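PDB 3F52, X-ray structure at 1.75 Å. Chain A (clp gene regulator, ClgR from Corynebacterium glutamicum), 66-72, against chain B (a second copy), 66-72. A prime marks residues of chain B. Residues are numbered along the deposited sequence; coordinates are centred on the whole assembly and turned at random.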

# COMPACT_ATOMS: atom_id res chain seq x y z
N LYS A 66 10.54 -5.35 -4.54
CA LYS A 66 9.45 -6.29 -4.78
C LYS A 66 8.21 -5.65 -4.22
O LYS A 66 8.31 -4.91 -3.26
CB LYS A 66 9.65 -7.56 -3.95
CG LYS A 66 10.98 -8.24 -4.15
CD LYS A 66 10.91 -9.13 -5.30
CE LYS A 66 12.00 -10.15 -5.21
NZ LYS A 66 12.31 -10.49 -6.56
N GLU A 67 7.05 -5.94 -4.80
CA GLU A 67 5.82 -5.45 -4.20
C GLU A 67 5.59 -6.03 -2.81
O GLU A 67 5.94 -7.19 -2.52
CB GLU A 67 4.61 -5.70 -5.10
CG GLU A 67 4.70 -5.06 -6.47
CD GLU A 67 4.60 -3.52 -6.48
OE1 GLU A 67 4.23 -2.86 -5.47
OE2 GLU A 67 4.88 -2.99 -7.56
N VAL A 68 5.02 -5.20 -1.95
CA VAL A 68 4.67 -5.62 -0.58
C VAL A 68 3.16 -5.85 -0.60
O VAL A 68 2.37 -4.89 -0.54
CB VAL A 68 5.05 -4.55 0.47
CG1 VAL A 68 4.85 -5.10 1.92
CG2 VAL A 68 6.50 -4.04 0.27
N SER A 69 2.77 -7.12 -0.72
CA SER A 69 1.35 -7.49 -0.82
C SER A 69 0.60 -7.19 0.49
O SER A 69 1.21 -7.12 1.55
CB SER A 69 1.24 -8.98 -1.16
OG SER A 69 1.34 -9.81 0.01
N SER A 70 -0.72 -7.04 0.41
CA SER A 70 -1.54 -6.78 1.61
C SER A 70 -1.27 -7.83 2.68
O SER A 70 -1.12 -7.52 3.85
CB SER A 70 -3.01 -6.84 1.26
OG SER A 70 -3.37 -5.83 0.33
N GLU A 71 -1.26 -9.10 2.25
CA GLU A 71 -1.12 -10.22 3.21
C GLU A 71 0.27 -10.26 3.81
O GLU A 71 0.42 -10.46 5.00
CB GLU A 71 -1.51 -11.55 2.56
CG GLU A 71 -3.02 -11.67 2.27
CD GLU A 71 -3.46 -11.19 0.86
OE1 GLU A 71 -2.65 -10.53 0.16
OE2 GLU A 71 -4.62 -11.47 0.49
N LEU A 72 1.29 -10.05 2.99
CA LEU A 72 2.66 -10.03 3.48
C LEU A 72 2.87 -8.86 4.42
O LEU A 72 3.51 -9.01 5.46
CB LEU A 72 3.64 -9.92 2.31
CG LEU A 72 5.12 -10.11 2.58
CD1 LEU A 72 5.48 -11.30 3.48
CD2 LEU A 72 5.72 -10.32 1.25
N LYS B 66 -8.00 -6.65 -6.08
CA LYS B 66 -6.79 -6.70 -6.90
C LYS B 66 -5.60 -6.17 -6.14
O LYS B 66 -5.68 -5.12 -5.52
CB LYS B 66 -6.94 -5.83 -8.15
CG LYS B 66 -7.86 -6.34 -9.16
CD LYS B 66 -7.21 -7.40 -10.02
CE LYS B 66 -8.10 -7.70 -11.21
NZ LYS B 66 -7.80 -9.04 -11.77
N GLU B 67 -4.48 -6.88 -6.23
CA GLU B 67 -3.22 -6.33 -5.78
C GLU B 67 -2.58 -5.57 -6.95
O GLU B 67 -2.28 -6.19 -7.98
CB GLU B 67 -2.30 -7.47 -5.33
CG GLU B 67 -2.66 -8.11 -3.99
CD GLU B 67 -2.38 -7.17 -2.81
OE1 GLU B 67 -1.29 -6.53 -2.74
OE2 GLU B 67 -3.27 -7.07 -1.95
N VAL B 68 -2.39 -4.27 -6.79
CA VAL B 68 -1.96 -3.36 -7.88
C VAL B 68 -0.45 -3.15 -7.78
O VAL B 68 0.07 -3.04 -6.67
CB VAL B 68 -2.73 -1.99 -7.81
CG1 VAL B 68 -2.41 -1.18 -6.54
CG2 VAL B 68 -2.46 -1.11 -9.03
N SER B 69 0.26 -3.14 -8.91
CA SER B 69 1.69 -2.77 -8.90
C SER B 69 1.82 -1.30 -8.49
O SER B 69 0.88 -0.50 -8.61
CB SER B 69 2.34 -3.00 -10.27
OG SER B 69 1.92 -2.00 -11.19
N SER B 70 2.99 -0.94 -7.98
CA SER B 70 3.24 0.46 -7.63
C SER B 70 3.09 1.38 -8.86
O SER B 70 2.58 2.49 -8.73
CB SER B 70 4.64 0.64 -7.03
OG SER B 70 4.71 -0.08 -5.80
N GLU B 71 3.53 0.89 -10.02
CA GLU B 71 3.54 1.69 -11.26
C GLU B 71 2.11 1.92 -11.72
O GLU B 71 1.77 3.03 -12.11
CB GLU B 71 4.37 1.00 -12.35
CG GLU B 71 5.88 0.99 -12.10
CD GLU B 71 6.34 -0.21 -11.27
OE1 GLU B 71 5.50 -0.96 -10.73
OE2 GLU B 71 7.57 -0.40 -11.16
N LEU B 72 1.27 0.90 -11.63
CA LEU B 72 -0.12 1.08 -12.03
C LEU B 72 -0.88 1.97 -11.03
O LEU B 72 -1.67 2.83 -11.43
CB LEU B 72 -0.82 -0.25 -12.25
CG LEU B 72 -2.27 -0.13 -12.72
CD1 LEU B 72 -2.44 0.76 -13.99
CD2 LEU B 72 -2.82 -1.49 -13.00

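How do the two copies of this segment lie against each other? They run nearly antiparallel, their end-to-end directions 161° apart, so that the start of each stretch faces the beginning of the partner's helix. The pairing is reciprocal: the CA atoms of Glu67 and Ser69′ are 6.8 Å apart, as are those of Ser69 and Glu67′. The backbones therefore do not touch closely, and the space between them is bridged by glutamate side chains. The contact is small, 246 Å² summed over both sides, and Glu67 and Glu67′ supply most of it.

What does Glu67 find on the other chain? Its CA-to-CB bond points toward chain B, and chi1 and chi2, both m, bring the carboxylate to the first residue of the opposing helix. There it grips Ser70′ with both oxygens: the backbone N of Ser70′ donates to OE2 of Glu67 at 2.8 Å, almost straight at 174°, while OG of Ser70′ donates to OE1 of Glu67 at 2.8 Å. Amide groups in the first turn of a helix lack partners within the helix, so a carboxylate is a natural acceptor for one of them, and the serine hydroxyl beside it completes a two-pronged hold.

Does Glu67′ return the same grip? It does, with the same m, m side chain but a different carboxylate twist, chi3 being -45° instead of -12°. OG of Ser70 donates to OE2 of Glu67′ at a short 2.6 Å. The backbone N of Ser70 lies 3.2 Å from OE1 of Glu67′, a hydrogen bond bent to 150°, and makes a weak one at 3.5 Å to OE2 of Glu67′. The hydroxyl bond is thus the tighter here, and the amide bond is longer and less direct than its counterpart in the other half.

What do the neighbouring serines and glutamates contribute? Ser69 and Ser69′ are N-caps, each turning its side chain to its own helix: OG of Ser69 accepts from N of Leu72 at 3.0 Å, and OG of Ser69′ accepts from N of Leu72′ at 3.0 Å. Their backbones still pack against the visiting carboxylates, with CA of Ser69′ 3.5 Å from OE2 of Glu67 and CA of Ser69 3.4 Å from OE1 of Glu67′. Less favourably, like charges approach: OE1 of Glu71′ is 3.8 Å from OE2 of Glu67, and OE1 of Glu71 is 4.1 Å from OE2 of Glu67′. All four of these oxygens also have hydrogen-bond partners elsewhere in the structure.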